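PDB 1RVK: isomerase/lactonizing enzyme from Agrobacterium tumefaciens, which is of unknown function but, as a magnesium-binding member of the enolase superfamily, probably abstracts a proton next to a substrate carboxylate to give an enolate intermediate. Local coordinates for residues Ala22-Pro27 with Ala207-Ser212; Leu96-Leu101 with Ala261-His266; Asp215-Gly220 with Tyr243-Asp248; Ile231-Asp236 with Gly256-Ala261. All blocks are in the same frame, centred on the assembly; numbering follows the deposited sequence.

How the interactions relate
Interaction 4, where strand 230-232 and the loop after strand 254-256 meet at the magnesium ion, links the other three. The centres of interactions 1 and 3 each lie about 12 Å from its centre, that of interaction 2 about 15 Å. Y211 N of interaction 1 probably bonds P234 O, Y243 OH of interaction 3 probably bonds M235 O, and interaction 2 shares A261. Along the chain, interactions 1 and 2 cross, each joining an N-terminal segment to the C-terminal barrel; interaction 4 is nested inside interaction 2 and alternates with interaction 3, which lies on the outer helices of the barrel. The metal site at the barrel mouth thus adjoins both the N-terminal domain and those helices.

Interaction 1. Residues Ala22-Pro27 with Ala207-Ser212; sequences AGHAHP and AFHWYS
H24 and H209 share a water: H24 ND1 lies 3.2 Å from it and H209 NE2 3.3 Å, and on the H209 side the water sits at the ring edge, in the ring plane. The two imidazoles also meet directly, H24 CE1 lying 4.1 Å from H209 CD2. This is a rim-to-rim pair with neither ring over the face of the other, the planes turned 49° apart and the centroids 6.0 Å from each other. H209 carries its CG opposite the carbonyl carbon (chi1 -41°), which brings the CD2 edge of the ring up to H24. The metal ligand D206 ends strand 202-206 just ahead of A207, and the H209 side chain comes within about 5 Å of the magnesium ion. Segment 22-27 leads into strand 25-28, which pairs with strand 17-19 as a hairpin in the N-terminal domain; in the enolase superfamily that domain typically caps the barrel mouth, consistent with H24 reaching in here. W210 adds a third aromatic group: its CH2 approaches H24 CE1 edge to edge at 4.2 Å, while one indole face is packed against H209 CB. A22 O lies over the centre of one face of the H24 ring, 4.2 Å above its plane. H24 N donates a hydrogen bond to D20 OD1, and the H24 side chain also touches M174.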
loop_
_atom_site.group_PDB
_atom_site.type_symbol
_atom_site.label_atom_id
_atom_site.label_comp_id
_atom_site.label_asym_id
_atom_site.label_seq_id
_atom_site.Cartn_x
_atom_site.Cartn_y
_atom_site.Cartn_z
ATOM N N ALA A 22 2.541 -15.017 -9.537
ATOM C CA ALA A 22 2.614 -13.656 -10.059
ATOM C C ALA A 22 2.632 -12.628 -8.929
ATOM O O ALA A 22 2.714 -11.423 -9.179
ATOM C CB ALA A 22 1.435 -13.384 -10.994
ATOM N N GLY A 23 2.540 -13.104 -7.689
ATOM C CA GLY A 23 2.573 -12.202 -6.549
ATOM C C GLY A 23 1.235 -11.698 -6.035
ATOM O O GLY A 23 1.199 -10.797 -5.197
ATOM N N HIS A 24 0.132 -12.264 -6.518
ATOM C CA HIS A 24 -1.191 -11.830 -6.067
ATOM C C HIS A 24 -1.609 -12.603 -4.819
ATOM O O HIS A 24 -1.413 -13.817 -4.740
ATOM C CB HIS A 24 -2.223 -12.029 -7.184
ATOM C CG HIS A 24 -1.817 -11.422 -8.491
ATOM N ND1 HIS A 24 -1.445 -10.101 -8.610
ATOM C CD2 HIS A 24 -1.700 -11.960 -9.728
ATOM C CE1 HIS A 24 -1.111 -9.852 -9.865
ATOM N NE2 HIS A 24 -1.258 -10.963 -10.564
ATOM N N ALA A 25 -2.186 -11.896 -3.849
ATOM C CA ALA A 25 -2.605 -12.511 -2.590
ATOM C C ALA A 25 -3.907 -13.296 -2.689
ATOM O O ALA A 25 -4.828 -12.913 -3.409
ATOM C CB ALA A 25 -2.734 -11.441 -1.508
ATOM N N HIS A 26 -3.967 -14.400 -1.948
ATOM C CA HIS A 26 -5.143 -15.263 -1.909
ATOM C C HIS A 26 -5.202 -15.941 -0.555
ATOM O O HIS A 26 -4.177 -16.117 0.104
ATOM C CB HIS A 26 -5.067 -16.364 -2.968
ATOM C CG HIS A 26 -5.068 -15.861 -4.376
ATOM N ND1 HIS A 26 -3.950 -15.896 -5.180
ATOM C CD2 HIS A 26 -6.049 -15.300 -5.121
ATOM C CE1 HIS A 26 -4.241 -15.378 -6.359
ATOM N NE2 HIS A 26 -5.509 -15.008 -6.349
ATOM N N PRO A 27 -6.405 -16.327 -0.115
ATOM C CA PRO A 27 -6.508 -17.000 1.177
ATOM C C PRO A 27 -6.224 -18.482 0.955
ATOM O O PRO A 27 -6.612 -19.053 -0.066
ATOM C CB PRO A 27 -7.951 -16.731 1.587
ATOM C CG PRO A 27 -8.668 -16.771 0.276
ATOM C CD PRO A 27 -7.739 -16.005 -0.655
ATOM N N ALA A 207 -8.106 -3.775 -12.098
ATOM C CA ALA A 207 -8.090 -5.013 -12.868
ATOM C C ALA A 207 -6.701 -5.460 -13.295
ATOM O O ALA A 207 -5.703 -4.843 -12.934
ATOM C CB ALA A 207 -8.983 -4.859 -14.093
ATOM N N PHE A 208 -6.655 -6.554 -14.049
ATOM C CA PHE A 208 -5.409 -7.111 -14.583
ATOM C C PHE A 208 -4.497 -5.949 -15.008
ATOM O O PHE A 208 -4.866 -5.135 -15.850
ATOM C CB PHE A 208 -5.763 -8.016 -15.766
ATOM C CG PHE A 208 -4.583 -8.592 -16.479
ATOM C CD1 PHE A 208 -4.291 -8.198 -17.782
ATOM C CD2 PHE A 208 -3.787 -9.560 -15.874
ATOM C CE1 PHE A 208 -3.223 -8.767 -18.475
ATOM C CE2 PHE A 208 -2.717 -10.132 -16.558
ATOM C CZ PHE A 208 -2.436 -9.735 -17.859
ATOM N N HIS A 209 -3.301 -5.888 -14.425
ATOM C CA HIS A 209 -2.356 -4.794 -14.667
ATOM C C HIS A 209 -1.638 -4.713 -16.011
ATOM O O HIS A 209 -0.785 -3.840 -16.189
ATOM C CB HIS A 209 -1.278 -4.797 -13.580
ATOM C CG HIS A 209 -1.798 -5.057 -12.202
ATOM N ND1 HIS A 209 -2.690 -4.221 -11.568
ATOM C CD2 HIS A 209 -1.517 -6.046 -11.319
ATOM C CE1 HIS A 209 -2.936 -4.681 -10.353
ATOM N NE2 HIS A 209 -2.236 -5.788 -10.178
ATOM N N TRP A 210 -1.964 -5.592 -16.953
ATOM C CA TRP A 210 -1.270 -5.578 -18.237
ATOM C C TRP A 210 -2.171 -5.725 -19.464
ATOM O O TRP A 210 -1.747 -6.283 -20.482
ATOM C CB TRP A 210 -0.216 -6.692 -18.262
ATOM C CG TRP A 210 0.749 -6.679 -17.107
ATOM C CD1 TRP A 210 1.974 -6.079 -17.066
ATOM C CD2 TRP A 210 0.579 -7.334 -15.843
ATOM N NE1 TRP A 210 2.585 -6.327 -15.855
ATOM C CE2 TRP A 210 1.749 -7.094 -15.086
ATOM C CE3 TRP A 210 -0.448 -8.100 -15.276
ATOM C CZ2 TRP A 210 1.921 -7.596 -13.791
ATOM C CZ3 TRP A 210 -0.278 -8.599 -13.987
ATOM C CH2 TRP A 210 0.900 -8.344 -13.260
ATOM N N TYR A 211 -3.406 -5.239 -19.379
ATOM C CA TYR A 211 -4.318 -5.318 -20.524
ATOM C C TYR A 211 -3.792 -4.464 -21.668
ATOM O O TYR A 211 -3.132 -3.450 -21.447
ATOM C CB TYR A 211 -5.707 -4.783 -20.161
ATOM C CG TYR A 211 -6.671 -5.787 -19.570
ATOM C CD1 TYR A 211 -7.342 -5.507 -18.381
ATOM C CD2 TYR A 211 -6.954 -6.989 -20.223
ATOM C CE1 TYR A 211 -8.276 -6.396 -17.852
ATOM C CE2 TYR A 211 -7.888 -7.888 -19.703
ATOM C CZ TYR A 211 -8.545 -7.580 -18.516
ATOM O OH TYR A 211 -9.476 -8.443 -17.997
ATOM N N SER A 212 -4.096 -4.878 -22.894
ATOM C CA SER A 212 -3.703 -4.121 -24.076
ATOM C C SER A 212 -4.539 -2.839 -24.076
ATOM O O SER A 212 -5.492 -2.719 -23.311
ATOM C CB SER A 212 -4.028 -4.920 -25.332
ATOM O OG SER A 212 -5.425 -5.160 -25.406
HETATM O O HOH W 1 -2.083 -7.277 -7.283
#

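Interaction 2. Residues Leu96-Leu101 with Ala261-His266; sequences LTDRTL and AGKHWH
The charged pair D98 and K263 carries this contact. K263 NZ donates to D98 OD1 at 3.0 Å in a salt bridge, meeting the oxygen on its syn side but 28° out of the carboxylate plane. Bends at chi3 (-97°) and chi4 (-64°) curl the lysine back so that its ammonium faces the aspartate. Neither group is devoted to the other: Q89 OE1 also accepts from K263 NZ, and Q89 NE2 donates to D98 OD1, so the glutamine clasps both ends of the bridge.

Water-mediated bonds widen the joint. One water donates to D98 OD2 at 2.6 Å, accepts from G262 N at 3.1 Å and takes a weak bond from K263 NZ. A second accepts from K263 N at 2.7 Å and lies 3.2 Å from D98 OD2. Through these waters the carboxylate reaches the backbone N-H groups of G262 and K263.

Capping orders the other side, where T97 OG1, at the N-cap position of helix 98-116, accepts from T100 N at 3.3 Å. D98 follows in the first turn of this helix, whose N-terminal end would probably favour its negative charge.

Helix 98-116 of the N-terminal domain thus meets segment 261-266, which leads into helix 263-272 of the barrel domain. Helix 78-89 touches both sides, W82 on K263 and L85 and Q89 on L101.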
loop_
_atom_site.group_PDB
_atom_site.type_symbol
_atom_site.label_atom_id
_atom_site.label_comp_id
_atom_site.label_asym_id
_atom_site.label_seq_id
_atom_site.Cartn_x
_atom_site.Cartn_y
_atom_site.Cartn_z
ATOM N N LEU A 96 19.826 -2.608 -4.338
ATOM C CA LEU A 96 19.328 -1.620 -3.375
ATOM C C LEU A 96 18.041 -1.064 -3.979
ATOM O O LEU A 96 18.060 -0.112 -4.756
ATOM C CB LEU A 96 20.346 -0.495 -3.150
ATOM C CG LEU A 96 19.935 0.555 -2.106
ATOM C CD1 LEU A 96 19.711 -0.123 -0.754
ATOM C CD2 LEU A 96 21.003 1.630 -1.998
ATOM N N THR A 97 16.925 -1.679 -3.604
ATOM C CA THR A 97 15.608 -1.330 -4.132
ATOM C C THR A 97 14.831 -0.262 -3.377
ATOM O O THR A 97 15.181 0.102 -2.252
ATOM C CB THR A 97 14.734 -2.578 -4.182
ATOM O OG1 THR A 97 14.448 -3.002 -2.841
ATOM C CG2 THR A 97 15.466 -3.699 -4.915
ATOM N N ASP A 98 13.768 0.239 -4.007
ATOM C CA ASP A 98 12.926 1.244 -3.362
ATOM C C ASP A 98 12.325 0.622 -2.108
ATOM O O ASP A 98 12.052 1.319 -1.128
ATOM C CB ASP A 98 11.790 1.707 -4.286
ATOM C CG ASP A 98 12.287 2.478 -5.495
ATOM O OD1 ASP A 98 13.424 2.996 -5.456
ATOM O OD2 ASP A 98 11.526 2.579 -6.484
ATOM N N ARG A 99 12.114 -0.691 -2.142
ATOM C CA ARG A 99 11.564 -1.393 -0.990
ATOM C C ARG A 99 12.518 -1.295 0.199
ATOM O O ARG A 99 12.082 -1.129 1.336
ATOM C CB ARG A 99 11.292 -2.866 -1.323
ATOM C CG ARG A 99 10.040 -3.097 -2.166
ATOM C CD ARG A 99 8.791 -2.576 -1.462
ATOM N NE ARG A 99 8.416 -3.372 -0.294
ATOM C CZ ARG A 99 7.815 -4.557 -0.353
ATOM N NH1 ARG A 99 7.515 -5.207 0.765
ATOM N NH2 ARG A 99 7.503 -5.092 -1.525
ATOM N N THR A 100 13.821 -1.402 -0.054
ATOM C CA THR A 100 14.789 -1.295 1.039
ATOM C C THR A 100 14.793 0.142 1.567
ATOM O O THR A 100 14.851 0.373 2.774
ATOM C CB THR A 100 16.217 -1.674 0.579
ATOM O OG1 THR A 100 16.246 -3.055 0.205
ATOM C CG2 THR A 100 17.221 -1.451 1.703
ATOM N N LEU A 101 14.732 1.110 0.658
ATOM C CA LEU A 101 14.703 2.511 1.058
ATOM C C LEU A 101 13.486 2.789 1.940
ATOM O O LEU A 101 13.572 3.523 2.924
ATOM C CB LEU A 101 14.638 3.413 -0.182
ATOM C CG LEU A 101 15.925 3.824 -0.907
ATOM C CD1 LEU A 101 16.595 4.917 -0.111
ATOM C CD2 LEU A 101 16.849 2.633 -1.106
ATOM N N ALA A 261 8.364 2.712 -11.384
ATOM C CA ALA A 261 9.538 3.138 -10.629
ATOM C C ALA A 261 9.729 4.639 -10.843
ATOM O O ALA A 261 8.897 5.288 -11.477
ATOM C CB ALA A 261 10.772 2.380 -11.108
ATOM N N GLY A 262 10.812 5.192 -10.311
ATOM C CA GLY A 262 11.062 6.612 -10.493
ATOM C C GLY A 262 10.626 7.499 -9.340
ATOM O O GLY A 262 10.845 8.709 -9.369
ATOM N N LYS A 263 9.983 6.903 -8.340
ATOM C CA LYS A 263 9.543 7.637 -7.158
ATOM C C LYS A 263 8.746 8.907 -7.480
ATOM O O LYS A 263 7.878 8.886 -8.353
ATOM C CB LYS A 263 10.768 7.954 -6.295
ATOM C CG LYS A 263 11.516 6.689 -5.858
ATOM C CD LYS A 263 12.786 6.984 -5.069
ATOM C CE LYS A 263 14.031 6.962 -5.951
ATOM N NZ LYS A 263 14.312 5.620 -6.543
ATOM N N HIS A 264 9.030 10.005 -6.781
ATOM C CA HIS A 264 8.304 11.247 -7.016
ATOM C C HIS A 264 8.651 11.902 -8.342
ATOM O O HIS A 264 7.823 12.602 -8.919
ATOM C CB HIS A 264 8.537 12.239 -5.867
ATOM C CG HIS A 264 9.980 12.489 -5.566
ATOM N ND1 HIS A 264 10.857 11.479 -5.232
ATOM C CD2 HIS A 264 10.700 13.637 -5.535
ATOM C CE1 HIS A 264 12.054 11.992 -5.011
ATOM N NE2 HIS A 264 11.985 13.300 -5.188
ATOM N N TRP A 265 9.871 11.677 -8.826
ATOM C CA TRP A 265 10.296 12.255 -10.098
ATOM C C TRP A 265 9.416 11.745 -11.233
ATOM O O TRP A 265 8.909 12.522 -12.044
ATOM C CB TRP A 265 11.751 11.888 -10.398
ATOM C CG TRP A 265 12.746 12.513 -9.468
ATOM C CD1 TRP A 265 13.086 13.836 -9.393
ATOM C CD2 TRP A 265 13.525 11.841 -8.472
ATOM N NE1 TRP A 265 14.031 14.029 -8.409
ATOM C CE2 TRP A 265 14.317 12.820 -7.829
ATOM C CE3 TRP A 265 13.629 10.505 -8.058
ATOM C CZ2 TRP A 265 15.203 12.504 -6.795
ATOM C CZ3 TRP A 265 14.513 10.191 -7.026
ATOM C CH2 TRP A 265 15.287 11.188 -6.408
ATOM N N HIS A 266 9.231 10.431 -11.294
ATOM C CA HIS A 266 8.421 9.858 -12.356
ATOM C C HIS A 266 6.956 10.259 -12.221
ATOM O O HIS A 266 6.245 10.399 -13.221
ATOM C CB HIS A 266 8.555 8.335 -12.356
ATOM C CG HIS A 266 8.004 7.690 -13.587
ATOM N ND1 HIS A 266 8.451 8.005 -14.852
ATOM C CD2 HIS A 266 7.035 6.760 -13.749
ATOM C CE1 HIS A 266 7.780 7.294 -15.742
ATOM N NE2 HIS A 266 6.916 6.530 -15.099
HETATM O O HOH W 2 12.773 3.620 -8.535
HETATM O O HOH W 3 9.203 4.479 -7.450
#

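Interaction 3. Residues Asp215-Gly220 with Tyr243-Asp248; sequences DALALG and YKWLSD
L217 meets the tip of the W245 indole. Its CB lies 3.9 Å from W245 CH2, the outermost corner of the ring system. The first torsion sets CG opposite the backbone N (chi1 178°), and from there the branch CD2 runs on past the same corner, 4.0 Å from W245 CH2. CB and CD2 thus brace one indole corner together, and the two side chains cross at about a right angle. W245 also places its CG opposite the backbone N, a choice that swings the six-membered ring out to the neighbouring helix.

Further in, L246 takes over. Its CD2 rests on the backbone of the facing helix, 4.0 Å from both L217 N and L217 CA, and 4.2 Å from A216 CB. The small alanine leaves the methyl room to lie against the main chain, and the closest CA atoms across the contact are those of L217 and L246, 6.7 Å apart. Side chain meets side chain through carbon atoms alone.

The two segments run roughly parallel, crossing at -30° with their axes 10.5 Å apart. Helices 213-224 and 240-249 come before and after strand 230-232, forming neighbouring units of the beta/alpha barrel wall. M235 touches both A216 and L246 from the loop beyond that strand, and V254 of strand 254-256 backs L246.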
loop_
_atom_site.group_PDB
_atom_site.type_symbol
_atom_site.label_atom_id
_atom_site.label_comp_id
_atom_site.label_asym_id
_atom_site.label_seq_id
_atom_site.Cartn_x
_atom_site.Cartn_y
_atom_site.Cartn_z
ATOM N N ASP A 215 -8.214 -3.683 -24.898
ATOM C CA ASP A 215 -8.960 -4.318 -23.809
ATOM C C ASP A 215 -9.260 -3.326 -22.684
ATOM O O ASP A 215 -10.351 -3.334 -22.116
ATOM C CB ASP A 215 -8.196 -5.527 -23.243
ATOM C CG ASP A 215 -8.381 -6.790 -24.082
ATOM O OD1 ASP A 215 -9.365 -6.869 -24.851
ATOM O OD2 ASP A 215 -7.549 -7.715 -23.958
ATOM N N ALA A 216 -8.297 -2.470 -22.361
ATOM C CA ALA A 216 -8.501 -1.481 -21.309
ATOM C C ALA A 216 -9.599 -0.492 -21.700
ATOM O O ALA A 216 -10.360 -0.037 -20.847
ATOM C CB ALA A 216 -7.198 -0.734 -21.024
ATOM N N LEU A 217 -9.675 -0.153 -22.987
ATOM C CA LEU A 217 -10.698 0.774 -23.464
ATOM C C LEU A 217 -12.077 0.125 -23.308
ATOM O O LEU A 217 -13.040 0.774 -22.899
ATOM C CB LEU A 217 -10.458 1.129 -24.938
ATOM C CG LEU A 217 -11.497 2.054 -25.587
ATOM C CD1 LEU A 217 -11.437 3.427 -24.929
ATOM C CD2 LEU A 217 -11.233 2.177 -27.083
ATOM N N ALA A 218 -12.159 -1.161 -23.631
ATOM C CA ALA A 218 -13.414 -1.899 -23.518
ATOM C C ALA A 218 -13.828 -1.988 -22.052
ATOM O O ALA A 218 -15.007 -1.863 -21.714
ATOM C CB ALA A 218 -13.254 -3.292 -24.103
ATOM N N LEU A 219 -12.853 -2.214 -21.181
ATOM C CA LEU A 219 -13.129 -2.302 -19.754
ATOM C C LEU A 219 -13.617 -0.944 -19.243
ATOM O O LEU A 219 -14.658 -0.849 -18.592
ATOM C CB LEU A 219 -11.860 -2.736 -19.008
ATOM C CG LEU A 219 -11.895 -2.926 -17.485
ATOM C CD1 LEU A 219 -11.951 -1.584 -16.797
ATOM C CD2 LEU A 219 -13.083 -3.786 -17.088
ATOM N N GLY A 220 -12.865 0.107 -19.551
ATOM C CA GLY A 220 -13.239 1.439 -19.106
ATOM C C GLY A 220 -14.604 1.881 -19.601
ATOM O O GLY A 220 -15.373 2.491 -18.860
ATOM N N TYR A 243 -1.240 5.455 -21.126
ATOM C CA TYR A 243 -2.115 6.083 -20.146
ATOM C C TYR A 243 -2.603 7.449 -20.611
ATOM O O TYR A 243 -3.731 7.846 -20.311
ATOM C CB TYR A 243 -1.414 6.182 -18.791
ATOM C CG TYR A 243 -1.518 4.895 -18.017
ATOM C CD1 TYR A 243 -0.715 3.795 -18.334
ATOM C CD2 TYR A 243 -2.483 4.742 -17.022
ATOM C CE1 TYR A 243 -0.881 2.572 -17.678
ATOM C CE2 TYR A 243 -2.656 3.528 -16.365
ATOM C CZ TYR A 243 -1.855 2.450 -16.698
ATOM O OH TYR A 243 -2.041 1.248 -16.056
ATOM N N LYS A 244 -1.762 8.171 -21.345
ATOM C CA LYS A 244 -2.174 9.467 -21.873
ATOM C C LYS A 244 -3.334 9.202 -22.837
ATOM O O LYS A 244 -4.358 9.896 -22.820
ATOM C CB LYS A 244 -1.012 10.129 -22.620
ATOM C CG LYS A 244 0.185 10.440 -21.738
ATOM C CD LYS A 244 1.423 10.818 -22.549
ATOM C CE LYS A 244 1.245 12.135 -23.293
ATOM N NZ LYS A 244 2.482 12.505 -24.049
ATOM N N TRP A 245 -3.172 8.171 -23.662
ATOM C CA TRP A 245 -4.184 7.791 -24.644
ATOM C C TRP A 245 -5.470 7.322 -23.967
ATOM O O TRP A 245 -6.563 7.775 -24.309
ATOM C CB TRP A 245 -3.651 6.662 -25.536
ATOM C CG TRP A 245 -4.668 6.104 -26.501
ATOM C CD1 TRP A 245 -5.004 6.608 -27.729
ATOM C CD2 TRP A 245 -5.506 4.960 -26.296
ATOM N NE1 TRP A 245 -6.002 5.846 -28.298
ATOM C CE2 TRP A 245 -6.327 4.829 -27.439
ATOM C CE3 TRP A 245 -5.641 4.031 -25.255
ATOM C CZ2 TRP A 245 -7.275 3.807 -27.569
ATOM C CZ3 TRP A 245 -6.585 3.012 -25.386
ATOM C CH2 TRP A 245 -7.387 2.911 -26.533
ATOM N N LEU A 246 -5.333 6.414 -23.005
ATOM C CA LEU A 246 -6.494 5.869 -22.315
ATOM C C LEU A 246 -7.282 6.951 -21.584
ATOM O O LEU A 246 -8.510 6.971 -21.640
ATOM C CB LEU A 246 -6.054 4.770 -21.342
ATOM C CG LEU A 246 -7.111 3.887 -20.675
ATOM C CD1 LEU A 246 -7.843 4.700 -19.646
ATOM C CD2 LEU A 246 -8.065 3.303 -21.719
ATOM N N SER A 247 -6.578 7.844 -20.899
ATOM C CA SER A 247 -7.233 8.929 -20.175
ATOM C C SER A 247 -8.008 9.825 -21.138
ATOM O O SER A 247 -9.114 10.261 -20.843
ATOM C CB SER A 247 -6.198 9.763 -19.412
ATOM O OG SER A 247 -5.604 9.000 -18.374
ATOM N N ASP A 248 -7.425 10.103 -22.295
ATOM C CA ASP A 248 -8.099 10.950 -23.268
ATOM C C ASP A 248 -9.323 10.271 -23.880
ATOM O O ASP A 248 -10.221 10.945 -24.389
ATOM C CB ASP A 248 -7.122 11.366 -24.371
ATOM C CG ASP A 248 -6.149 12.439 -23.910
ATOM O OD1 ASP A 248 -5.217 12.773 -24.673
ATOM O OD2 ASP A 248 -6.322 12.956 -22.784
#

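Interaction 4. Residues Ile231-Asp236 with Gly256-Ala261; sequences IEEPMD and GPESAA. With MG (magnesium ion), chain B.
E232 and E258 close on a magnesium ion, and this is the tight, buried part of the contact. E232 OE2 binds the metal at 2.2 Å and E258 OE1 at 2.1 Å, which brings the two oxygens within 2.8 Å of each other; the cation between them would offset their like charge. Their carboxylate planes are turned 68° apart. Both side chains leave the backbone with CG opposite N and stay extended beyond it, so the acids reach the ion from their own segments. D206 and three waters complete six ligands. In the second shell, K169 forms a salt bridge with E232 OE1, and R280 NE donates to E258 OE1. Three acids offered by the C-terminal ends of successive barrel strands, here 202-206, 230-232 and 254-256, are the metal site of the enolase superfamily. E233 stands just outside it, tied in through a metal-bound water that donates to E233 OE2 at 2.5 Å. A second such water donates to E258 OE2 at 2.6 Å. E233 OE2 also lies 3.6 Å from E258 CB, the side chains crossing at about a right angle. Farther from the metal the contact thins toward solvent at the exposed S259. There S259 OG donates to E233 OE1 at 2.7 Å, on the syn side but 30° out of the carboxylate plane; E237 OE2 may share the proton.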
loop_
_atom_site.group_PDB
_atom_site.type_symbol
_atom_site.label_atom_id
_atom_site.label_comp_id
_atom_site.label_asym_id
_atom_site.label_seq_id
_atom_site.Cartn_x
_atom_site.Cartn_y
_atom_site.Cartn_z
ATOM N N ILE A 231 -10.639 3.894 -12.392
ATOM C CA ILE A 231 -10.130 2.658 -12.957
ATOM C C ILE A 231 -8.650 2.740 -12.606
ATOM O O ILE A 231 -8.006 3.767 -12.826
ATOM C CB ILE A 231 -10.365 2.590 -14.494
ATOM C CG1 ILE A 231 -9.814 1.271 -15.042
ATOM C CG2 ILE A 231 -9.750 3.797 -15.183
ATOM C CD1 ILE A 231 -10.100 1.052 -16.516
ATOM N N GLU A 232 -8.125 1.668 -12.030
ATOM C CA GLU A 232 -6.742 1.641 -11.575
ATOM C C GLU A 232 -5.828 0.643 -12.284
ATOM O O GLU A 232 -6.143 -0.537 -12.389
ATOM C CB GLU A 232 -6.752 1.352 -10.072
ATOM C CG GLU A 232 -5.402 1.377 -9.370
ATOM C CD GLU A 232 -5.561 1.141 -7.884
ATOM O OE1 GLU A 232 -6.591 1.561 -7.317
ATOM O OE2 GLU A 232 -4.662 0.545 -7.275
ATOM N N GLU A 233 -4.691 1.148 -12.760
ATOM C CA GLU A 233 -3.661 0.349 -13.429
ATOM C C GLU A 233 -4.185 -0.776 -14.323
ATOM O O GLU A 233 -3.919 -1.949 -14.081
ATOM C CB GLU A 233 -2.709 -0.224 -12.364
ATOM C CG GLU A 233 -1.427 -0.845 -12.909
ATOM C CD GLU A 233 -0.407 -1.172 -11.820
ATOM O OE1 GLU A 233 0.708 -1.610 -12.176
ATOM O OE2 GLU A 233 -0.709 -0.998 -10.616
ATOM N N PRO A 234 -4.928 -0.431 -15.385
ATOM C CA PRO A 234 -5.431 -1.503 -16.249
ATOM C C PRO A 234 -4.436 -1.898 -17.340
ATOM O O PRO A 234 -4.662 -2.861 -18.070
ATOM C CB PRO A 234 -6.706 -0.900 -16.823
ATOM C CG PRO A 234 -6.305 0.532 -17.018
ATOM C CD PRO A 234 -5.550 0.861 -15.730
HETATM N N MSE A 235 -3.342 -1.149 -17.454
HETATM C CA MSE A 235 -2.327 -1.426 -18.473
HETATM C C MSE A 235 -0.928 -1.365 -17.864
HETATM O O MSE A 235 -0.753 -0.872 -16.756
HETATM C CB MSE A 235 -2.427 -0.402 -19.611
HETATM C CG MSE A 235 -3.814 -0.276 -20.241
HETATM SE SE MSE A 235 -3.887 1.167 -21.554
HETATM C CE MSE A 235 -3.507 2.640 -20.356
ATOM N N ASP A 236 0.065 -1.867 -18.593
ATOM C CA ASP A 236 1.441 -1.853 -18.107
ATOM C C ASP A 236 1.868 -0.405 -17.872
ATOM O O ASP A 236 2.001 0.377 -18.818
ATOM C CB ASP A 236 2.361 -2.534 -19.130
ATOM C CG ASP A 236 3.747 -2.814 -18.577
ATOM O OD1 ASP A 236 4.338 -3.856 -18.945
ATOM O OD2 ASP A 236 4.249 -1.995 -17.783
ATOM N N GLY A 256 -3.181 6.705 -11.110
ATOM C CA GLY A 256 -1.888 6.065 -11.253
ATOM C C GLY A 256 -0.760 7.072 -11.145
ATOM O O GLY A 256 -1.013 8.261 -10.980
ATOM N N PRO A 257 0.504 6.626 -11.212
ATOM C CA PRO A 257 0.909 5.231 -11.369
ATOM C C PRO A 257 1.169 4.603 -10.004
ATOM O O PRO A 257 1.698 5.258 -9.109
ATOM C CB PRO A 257 2.178 5.347 -12.195
ATOM C CG PRO A 257 2.823 6.572 -11.602
ATOM C CD PRO A 257 1.659 7.533 -11.368
ATOM N N GLU A 258 0.798 3.338 -9.835
ATOM C CA GLU A 258 1.039 2.692 -8.554
ATOM C C GLU A 258 2.390 1.999 -8.472
ATOM O O GLU A 258 3.170 2.261 -7.555
ATOM C CB GLU A 258 -0.039 1.656 -8.237
ATOM C CG GLU A 258 0.182 1.014 -6.873
ATOM C CD GLU A 258 -0.748 -0.138 -6.605
ATOM O OE1 GLU A 258 -1.971 0.084 -6.617
ATOM O OE2 GLU A 258 -0.257 -1.260 -6.378
ATOM N N SER A 259 2.666 1.123 -9.435
ATOM C CA SER A 259 3.897 0.341 -9.429
ATOM C C SER A 259 5.101 0.901 -10.172
ATOM O O SER A 259 6.221 0.453 -9.944
ATOM C CB SER A 259 3.609 -1.074 -9.950
ATOM O OG SER A 259 3.199 -1.052 -11.307
ATOM N N ALA A 260 4.884 1.866 -11.056
ATOM C CA ALA A 260 5.987 2.444 -11.820
ATOM C C ALA A 260 7.133 2.915 -10.923
ATOM O O ALA A 260 6.906 3.441 -9.835
ATOM C CB ALA A 260 5.477 3.605 -12.670
ATOM N N ALA A 261 8.364 2.712 -11.384
ATOM C CA ALA A 261 9.538 3.138 -10.629
ATOM C C ALA A 261 9.729 4.639 -10.843
ATOM O O ALA A 261 8.897 5.288 -11.477
ATOM C CB ALA A 261 10.772 2.380 -11.108
HETATM MG MG MG B . -3.467 -1.263 -7.199
HETATM O O HOH W 4 -2.829 -1.226 -9.338
HETATM O O HOH W 5 -2.119 -3.064 -6.776
HETATM O O HOH W 6 -4.377 -1.685 -5.136
#